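Local coordinates for protein E1 (Kluyveromyces marxianus, PDB 3VX6) that activates the ubiquitin-like proteins Atg12 and Atg8 for conjugation in autophagy, as an E1-like enzyme represented here by its N-terminal domain, at residues 14-18 against 260-264; 44-48 against 59-63; 122-126 against 138-143. All coordinates share one frame; numbering follows the deposited sequence.

In the fold
The three contacts lie close together in the middle of the domain. The centres of contacts 1 and 3 are about 7 Å apart, those of contacts 2 and 3 about 12 Å, and those of contacts 1 and 2 about 13 Å. Along the chain, contact 2 closes before contact 3 opens, and both fall between the two segments of contact 1. Strands 16-19 and 59-62 form a small parallel sheet used by contacts 1 and 2. Strands 40-47, 123-130, 135-144 and 260-262 belong to one mixed sheet, with contact 3 the hairpin within it. Contacts 1 and 2 therefore tie the small sheet to the large one, and Leu62 packs on Phe123, Met125 and Ile140 of that hairpin.

Contact 1: 14-18 against 260-264; sequences SFQSF and SGWEK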
loop_
_atom_site.group_PDB
_atom_site.type_symbol
_atom_site.label_atom_id
_atom_site.label_comp_id
_atom_site.label_asym_id
_atom_site.label_seq_id
_atom_site.Cartn_x
_atom_site.Cartn_y
_atom_site.Cartn_z
ATOM N N SER A 14 2.353 5.735 3.308
ATOM C CA SER A 14 2.484 5.004 2.048
ATOM C C SER A 14 1.869 5.618 0.784
ATOM O O SER A 14 2.130 5.141 -0.321
ATOM C CB SER A 14 1.940 3.581 2.225
ATOM O OG SER A 14 2.706 2.830 3.156
ATOM N N PHE A 15 1.079 6.677 0.933
ATOM C CA PHE A 15 0.424 7.294 -0.213
ATOM C C PHE A 15 -0.272 8.572 0.220
ATOM O O PHE A 15 -0.476 8.823 1.412
ATOM C CB PHE A 15 -0.670 6.375 -0.734
ATOM C CG PHE A 15 -1.840 6.273 0.218
ATOM C CD1 PHE A 15 -1.677 5.688 1.476
ATOM C CD2 PHE A 15 -3.062 6.871 -0.084
ATOM C CE1 PHE A 15 -2.708 5.710 2.419
ATOM C CE2 PHE A 15 -4.096 6.895 0.855
ATOM C CZ PHE A 15 -3.918 6.316 2.107
ATOM N N GLN A 16 -0.644 9.364 -0.777
ATOM C CA GLN A 16 -1.407 10.590 -0.578
ATOM C C GLN A 16 -2.560 10.419 -1.558
ATOM O O GLN A 16 -2.348 10.239 -2.759
ATOM C CB GLN A 16 -0.599 11.836 -0.932
ATOM C CG GLN A 16 -1.432 13.107 -0.881
ATOM C CD GLN A 16 -0.590 14.374 -0.828
ATOM O OE1 GLN A 16 -1.109 15.482 -0.973
ATOM N NE2 GLN A 16 0.712 14.215 -0.609
ATOM N N SER A 17 -3.780 10.435 -1.043
ATOM C CA SER A 17 -4.925 10.248 -1.908
ATOM C C SER A 17 -5.190 11.470 -2.770
ATOM O O SER A 17 -4.871 12.614 -2.413
ATOM C CB SER A 17 -6.178 9.905 -1.096
ATOM O OG SER A 17 -6.639 11.005 -0.338
ATOM N N PHE A 18 -5.755 11.203 -3.932
ATOM C CA PHE A 18 -6.118 12.244 -4.866
ATOM C C PHE A 18 -7.386 11.776 -5.486
ATOM O O PHE A 18 -7.373 11.063 -6.493
ATOM C CB PHE A 18 -5.049 12.433 -5.928
ATOM C CG PHE A 18 -4.012 13.415 -5.534
ATOM C CD1 PHE A 18 -4.304 14.774 -5.546
ATOM C CD2 PHE A 18 -2.775 12.990 -5.076
ATOM C CE1 PHE A 18 -3.383 15.701 -5.105
ATOM C CE2 PHE A 18 -1.846 13.904 -4.630
ATOM C CZ PHE A 18 -2.148 15.270 -4.642
ATOM N N SER A 260 -1.672 0.237 10.950
ATOM C CA SER A 260 -1.924 1.659 10.761
ATOM C C SER A 260 -2.035 1.819 9.255
ATOM O O SER A 260 -2.078 0.818 8.537
ATOM C CB SER A 260 -0.767 2.484 11.300
ATOM O OG SER A 260 0.446 2.072 10.706
ATOM N N GLY A 261 -2.099 3.053 8.762
ATOM C CA GLY A 261 -2.195 3.251 7.323
ATOM C C GLY A 261 -3.262 4.242 6.908
ATOM O O GLY A 261 -3.310 4.672 5.754
ATOM N N TRP A 262 -4.115 4.603 7.864
ATOM C CA TRP A 262 -5.199 5.557 7.642
ATOM C C TRP A 262 -4.627 6.915 7.287
ATOM O O TRP A 262 -3.803 7.447 8.022
ATOM C CB TRP A 262 -6.058 5.696 8.905
ATOM C CG TRP A 262 -7.011 4.568 9.134
ATOM C CD1 TRP A 262 -7.046 3.735 10.210
ATOM C CD2 TRP A 262 -8.094 4.174 8.285
ATOM N NE1 TRP A 262 -8.083 2.843 10.090
ATOM C CE2 TRP A 262 -8.744 3.087 8.917
ATOM C CE3 TRP A 262 -8.579 4.631 7.051
ATOM C CZ2 TRP A 262 -9.857 2.451 8.361
ATOM C CZ3 TRP A 262 -9.684 4.003 6.495
ATOM C CH2 TRP A 262 -10.314 2.918 7.151
ATOM N N GLU A 263 -5.068 7.478 6.169
ATOM C CA GLU A 263 -4.585 8.777 5.731
ATOM C C GLU A 263 -5.016 9.900 6.686
ATOM O O GLU A 263 -6.173 9.965 7.104
ATOM C CB GLU A 263 -5.099 9.059 4.327
ATOM C CG GLU A 263 -4.487 10.277 3.689
ATOM C CD GLU A 263 -4.871 10.396 2.239
ATOM O OE1 GLU A 263 -4.248 11.207 1.515
ATOM O OE2 GLU A 263 -5.804 9.671 1.821
ATOM N N LYS A 264 -4.084 10.793 7.015
ATOM C CA LYS A 264 -4.371 11.894 7.928
ATOM C C LYS A 264 -4.837 13.162 7.218
ATOM O O LYS A 264 -5.233 13.128 6.050
ATOM C CB LYS A 264 -3.139 12.185 8.786
#
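Glu263 meets Ser17 N and OG with the carboxylate at its end, while its CB lies near the Phe15 ring. With CG anti to the backbone N (chi1 -171°) and the chain extended beyond it, the acid reaches straight across to strand 16-18. There both oxygens grip one serine: OE1 accepts from Ser17 N at 2.7 Å with a nearly straight N-H (166°), and OE2 accepts from Ser17 OG at 2.7 Å. Each bond arrives on the syn side of its oxygen but somewhat out of the carboxylate plane, so the pair fixes the rotation of the group. Phe15 crosses the glutamate chain at a slant, CZ 3.7 Å from Glu263 CB; ring and carboxylate planes are 61° apart. The edge of the same ring meets Gly261, CE1 lying 3.5 Å from its O. An alanine in place of Glu263 would probably leave Ser17 N and OG without their carboxylate and open a gap beside the Phe15 ring. Lys273 makes a long, weak ion pair with OE1, which may help offset the buried charge. The arrangement is a buried carboxylate bound through both oxygens, linking the end of strand 260-262 in the mixed sheet to the small parallel sheet.

Contact 2: 44-48 against 59-63; sequences LYTQL and AISLR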
loop_
_atom_site.group_PDB
_atom_site.type_symbol
_atom_site.label_atom_id
_atom_site.label_comp_id
_atom_site.label_asym_id
_atom_site.label_seq_id
_atom_site.Cartn_x
_atom_site.Cartn_y
_atom_site.Cartn_z
ATOM N N LEU A 44 -10.880 -1.130 -6.224
ATOM C CA LEU A 44 -10.345 0.060 -6.859
ATOM C C LEU A 44 -9.108 -0.362 -7.651
ATOM O O LEU A 44 -8.486 -1.381 -7.359
ATOM C CB LEU A 44 -9.987 1.103 -5.793
ATOM C CG LEU A 44 -11.178 1.569 -4.948
ATOM C CD1 LEU A 44 -10.714 2.378 -3.757
ATOM C CD2 LEU A 44 -12.112 2.381 -5.816
ATOM N N TYR A 45 -8.783 0.407 -8.678
ATOM C CA TYR A 45 -7.633 0.121 -9.519
ATOM C C TYR A 45 -7.059 1.460 -9.875
ATOM O O TYR A 45 -7.772 2.369 -10.294
ATOM C CB TYR A 45 -8.041 -0.598 -10.814
ATOM C CG TYR A 45 -8.589 -1.993 -10.619
ATOM C CD1 TYR A 45 -7.739 -3.064 -10.358
ATOM C CD2 TYR A 45 -9.960 -2.241 -10.669
ATOM C CE1 TYR A 45 -8.236 -4.347 -10.150
ATOM C CE2 TYR A 45 -10.469 -3.523 -10.460
ATOM C CZ TYR A 45 -9.599 -4.571 -10.200
ATOM O OH TYR A 45 -10.088 -5.840 -9.981
ATOM N N THR A 46 -5.769 1.607 -9.687
ATOM C CA THR A 46 -5.164 2.859 -10.030
ATOM C C THR A 46 -3.828 2.488 -10.607
ATOM O O THR A 46 -3.095 1.677 -10.037
ATOM C CB THR A 46 -5.032 3.756 -8.794
ATOM O OG1 THR A 46 -4.538 5.043 -9.187
ATOM C CG2 THR A 46 -4.103 3.124 -7.772
ATOM N N GLN A 47 -3.543 3.018 -11.786
ATOM C CA GLN A 47 -2.272 2.732 -12.425
ATOM C C GLN A 47 -1.263 3.494 -11.609
ATOM O O GLN A 47 -1.326 4.717 -11.503
ATOM C CB GLN A 47 -2.261 3.224 -13.862
ATOM C CG GLN A 47 -0.913 3.144 -14.515
ATOM C CD GLN A 47 -0.977 3.549 -15.960
ATOM O OE1 GLN A 47 -0.133 4.301 -16.438
ATOM N NE2 GLN A 47 -1.982 3.046 -16.672
ATOM N N LEU A 48 -0.348 2.761 -11.002
ATOM C CA LEU A 48 0.648 3.387 -10.172
ATOM C C LEU A 48 1.631 4.156 -11.027
ATOM O O LEU A 48 2.328 3.592 -11.877
ATOM C CB LEU A 48 1.359 2.330 -9.324
ATOM C CG LEU A 48 1.160 2.450 -7.805
ATOM C CD1 LEU A 48 -0.271 2.834 -7.481
ATOM C CD2 LEU A 48 1.532 1.131 -7.137
ATOM N N ALA A 59 1.204 8.509 -5.354
ATOM C CA ALA A 59 -0.046 9.227 -5.436
ATOM C C ALA A 59 -1.080 8.228 -5.846
ATOM O O ALA A 59 -0.970 7.609 -6.910
ATOM C CB ALA A 59 0.029 10.334 -6.470
ATOM N N ILE A 60 -2.057 8.032 -4.974
ATOM C CA ILE A 60 -3.154 7.144 -5.292
ATOM C C ILE A 60 -4.131 8.126 -5.928
ATOM O O ILE A 60 -4.800 8.890 -5.229
ATOM C CB ILE A 60 -3.799 6.505 -4.019
ATOM C CG1 ILE A 60 -2.862 5.450 -3.417
ATOM C CG2 ILE A 60 -5.162 5.897 -4.363
ATOM C CD1 ILE A 60 -2.585 4.272 -4.315
ATOM N N SER A 61 -4.162 8.155 -7.255
ATOM C CA SER A 61 -5.080 9.049 -7.943
ATOM C C SER A 61 -6.326 8.289 -8.357
ATOM O O SER A 61 -6.321 7.477 -9.282
ATOM C CB SER A 61 -4.413 9.698 -9.150
ATOM O OG SER A 61 -3.717 10.859 -8.742
ATOM N N LEU A 62 -7.391 8.564 -7.625
ATOM C CA LEU A 62 -8.664 7.934 -7.853
ATOM C C LEU A 62 -9.533 8.879 -8.652
ATOM O O LEU A 62 -9.995 9.892 -8.146
ATOM C CB LEU A 62 -9.323 7.606 -6.512
ATOM C CG LEU A 62 -8.544 6.649 -5.614
ATOM C CD1 LEU A 62 -9.308 6.410 -4.326
ATOM C CD2 LEU A 62 -8.324 5.352 -6.350
ATOM N N ARG A 63 -9.725 8.548 -9.919
ATOM C CA ARG A 63 -10.550 9.346 -10.801
ATOM C C ARG A 63 -11.750 8.451 -11.009
ATOM O O ARG A 63 -11.974 7.523 -10.241
ATOM C CB ARG A 63 -9.838 9.571 -12.136
ATOM C CG ARG A 63 -8.333 9.769 -12.014
ATOM C CD ARG A 63 -7.638 9.762 -13.377
ATOM N NE ARG A 63 -6.179 9.658 -13.260
ATOM C CZ ARG A 63 -5.402 10.519 -12.595
ATOM N NH1 ARG A 63 -5.934 11.567 -11.970
ATOM N NH2 ARG A 63 -4.084 10.341 -12.563
#
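Thr46 meets Ser61 and Ile60 with its two branches turned in different directions. Its OG1, anti to the backbone N (chi1 -175°), donates to Ser61 O at 3.0 Å. The approach is from above the carbonyl, 48° out of its plane, so the hydroxyl sits over the carbonyl and not on a lone pair. The CG2 branch faces Ile60, whose CD1 lies 3.9 Å away, and the two side chains cross at about a right angle. That same Ile60 CD1 also touches Leu48 CD1 at 4.2 Å, approached at a slant, so one methyl touches two partners lying on the same side of it. At the other end Leu44 and Leu62 meet through methyls alone, CD1 to CD1 at 4.3 Å, while Leu62 CD2 lies 4.4 Å from Thr46 CB. Phe123 of strand 123-130 packs against Leu44, Thr46 and Leu62 together, and Phe23 of helix 21-33 touches both leucines. The axes of strands 44-47 and 59-62 come within 6.9 Å at 120°, and each strand pairs in a different sheet. The result is side-chain packing of strands from two separate beta-sheets, with one threonine hydroxyl bonded to a backbone carbonyl across the interface.

Contact 3: 122-126 against 138-143; sequences SFYMI and YWICMP
Strands 123-126 and 138-143 run antiparallel, their axes 4.5 Å apart at 163°, with Tyr124-Cys141 and Ile126-Trp139 as hydrogen-bonded pairs and Met125-Ile140 as the non-hydrogen-bonded pair between them. Tyr124 N and Cys141 O bond at 2.7 Å with an almost linear N-H (176°), and the reciprocal bond of that pair is equally long. CA-H...O contacts such as Met125 CA to Trp139 O fill in between. Water 1 extends the link past the last pair by bridging Ser122 N and Pro143 O. This is a beta hairpin, the two strands 123-130 and 135-144 forming the middle of the mixed sheet: backbone hydrogen bonds join Phe123 and Met125 to strand 78-86, Tyr138 to Lys273 and Ile140 to Glu263. On the face of Met125 and Ile140, Met125 CG meets Ile140 CG1 at an oblique crossing. The methionine then bends at chi3 to bring CE against Tyr138 CB at 3.5 Å. Its SD is 5.4 Å from the centroid of the Tyr138 ring in an oblique Met-aromatic contact. On the face of Tyr124, Cys141, Ile126 and Trp139, Ile126 and Trp139 lie side by side and point the same way, CG1 to CB at 3.5 Å. Cys141 SG approaches the Tyr124 ring obliquely, 5.5 Å from its centroid, as well as touching Tyr124 CB. The indole NE1 of Trp139 is bonded to Glu263 O, and its ring meets that of Trp262.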
loop_
_atom_site.group_PDB
_atom_site.type_symbol
_atom_site.label_atom_id
_atom_site.label_comp_id
_atom_site.label_asym_id
_atom_site.label_seq_id
_atom_site.Cartn_x
_atom_site.Cartn_y
_atom_site.Cartn_z
ATOM N N SER A 122 -1.711 -2.886 -0.579
ATOM C CA SER A 122 -3.029 -2.556 -1.086
ATOM C C SER A 122 -3.567 -1.301 -0.408
ATOM O O SER A 122 -2.981 -0.785 0.536
ATOM C CB SER A 122 -3.980 -3.720 -0.841
ATOM O OG SER A 122 -5.199 -3.511 -1.515
ATOM N N PHE A 123 -4.669 -0.779 -0.915
ATOM C CA PHE A 123 -5.266 0.372 -0.277
ATOM C C PHE A 123 -6.743 0.096 -0.145
ATOM O O PHE A 123 -7.347 -0.562 -0.987
ATOM C CB PHE A 123 -5.023 1.662 -1.052
ATOM C CG PHE A 123 -5.681 1.710 -2.385
ATOM C CD1 PHE A 123 -5.144 1.024 -3.465
ATOM C CD2 PHE A 123 -6.801 2.513 -2.583
ATOM C CE1 PHE A 123 -5.708 1.142 -4.731
ATOM C CE2 PHE A 123 -7.375 2.641 -3.840
ATOM C CZ PHE A 123 -6.829 1.958 -4.918
ATOM N N TYR A 124 -7.299 0.592 0.948
ATOM C CA TYR A 124 -8.691 0.416 1.289
ATOM C C TYR A 124 -9.269 1.796 1.579
ATOM O O TYR A 124 -8.638 2.642 2.224
ATOM C CB TYR A 124 -8.791 -0.471 2.527
ATOM C CG TYR A 124 -8.130 -1.825 2.354
ATOM C CD1 TYR A 124 -8.873 -2.935 1.941
ATOM C CD2 TYR A 124 -6.755 -1.995 2.589
ATOM C CE1 TYR A 124 -8.270 -4.183 1.769
ATOM C CE2 TYR A 124 -6.137 -3.244 2.414
ATOM C CZ TYR A 124 -6.907 -4.336 2.005
ATOM O OH TYR A 124 -6.343 -5.587 1.839
ATOM N N MET A 125 -10.471 2.034 1.088
ATOM C CA MET A 125 -11.094 3.317 1.305
ATOM C C MET A 125 -12.464 3.105 1.901
ATOM O O MET A 125 -13.199 2.249 1.449
ATOM C CB MET A 125 -11.218 4.062 -0.028
ATOM C CG MET A 125 -11.829 5.437 0.089
ATOM S SD MET A 125 -11.981 6.246 -1.507
ATOM C CE MET A 125 -13.593 6.993 -1.306
ATOM N N ILE A 126 -12.787 3.835 2.953
ATOM C CA ILE A 126 -14.123 3.732 3.506
ATOM C C ILE A 126 -14.690 5.091 3.166
ATOM O O ILE A 126 -13.961 6.083 3.109
ATOM C CB ILE A 126 -14.156 3.506 5.034
ATOM C CG1 ILE A 126 -13.314 4.565 5.755
ATOM C CG2 ILE A 126 -13.723 2.072 5.342
ATOM C CD1 ILE A 126 -13.441 4.547 7.277
ATOM N N TYR A 138 -14.919 10.518 3.150
ATOM C CA TYR A 138 -14.148 9.322 2.856
ATOM C C TYR A 138 -12.865 9.251 3.643
ATOM O O TYR A 138 -12.397 10.241 4.207
ATOM C CB TYR A 138 -13.810 9.217 1.380
ATOM C CG TYR A 138 -12.939 10.324 0.875
ATOM C CD1 TYR A 138 -13.435 11.617 0.767
ATOM C CD2 TYR A 138 -11.629 10.074 0.456
ATOM C CE1 TYR A 138 -12.663 12.637 0.250
ATOM C CE2 TYR A 138 -10.838 11.091 -0.071
ATOM C CZ TYR A 138 -11.366 12.375 -0.171
ATOM O OH TYR A 138 -10.621 13.410 -0.693
ATOM N N TRP A 139 -12.299 8.052 3.665
ATOM C CA TRP A 139 -11.077 7.810 4.383
ATOM C C TRP A 139 -10.338 6.671 3.717
ATOM O O TRP A 139 -10.859 5.558 3.597
ATOM C CB TRP A 139 -11.396 7.443 5.819
ATOM C CG TRP A 139 -10.312 7.800 6.755
ATOM C CD1 TRP A 139 -9.039 8.176 6.436
ATOM C CD2 TRP A 139 -10.399 7.843 8.179
ATOM N NE1 TRP A 139 -8.332 8.454 7.574
ATOM C CE2 TRP A 139 -9.143 8.258 8.660
ATOM C CE3 TRP A 139 -11.420 7.568 9.098
ATOM C CZ2 TRP A 139 -8.876 8.407 10.022
ATOM C CZ3 TRP A 139 -11.153 7.718 10.451
ATOM C CH2 TRP A 139 -9.891 8.134 10.899
ATOM N N ILE A 140 -9.119 6.949 3.273
ATOM C CA ILE A 140 -8.327 5.926 2.624
ATOM C C ILE A 140 -7.221 5.488 3.557
ATOM O O ILE A 140 -6.745 6.271 4.387
ATOM C CB ILE A 140 -7.705 6.441 1.318
ATOM C CG1 ILE A 140 -8.809 6.948 0.387
ATOM C CG2 ILE A 140 -6.920 5.328 0.645
ATOM C CD1 ILE A 140 -8.312 7.482 -0.948
ATOM N N CYS A 141 -6.842 4.219 3.437
ATOM C CA CYS A 141 -5.769 3.658 4.238
ATOM C C CYS A 141 -5.058 2.614 3.400
ATOM O O CYS A 141 -5.660 1.959 2.554
ATOM C CB CYS A 141 -6.299 3.003 5.518
ATOM S SG CYS A 141 -6.982 1.331 5.329
ATOM N N MET A 142 -3.759 2.506 3.605
ATOM C CA MET A 142 -2.963 1.503 2.921
ATOM C C MET A 142 -2.373 0.793 4.132
ATOM O O MET A 142 -1.409 1.268 4.722
ATOM C CB MET A 142 -1.875 2.164 2.082
ATOM C CG MET A 142 -1.097 1.183 1.241
ATOM S SD MET A 142 0.092 2.037 0.254
ATOM C CE MET A 142 -0.770 2.245 -1.300
ATOM N N PRO A 143 -2.971 -0.341 4.533
ATOM C CA PRO A 143 -2.502 -1.089 5.690
ATOM C C PRO A 143 -1.019 -1.325 5.764
ATOM O O PRO A 143 -0.382 -1.805 4.826
ATOM C CB PRO A 143 -3.304 -2.379 5.615
ATOM C CG PRO A 143 -4.555 -1.931 5.021
ATOM C CD PRO A 143 -4.046 -1.088 3.876
HETATM O O HOH W 1 -1.069 -2.351 2.239
#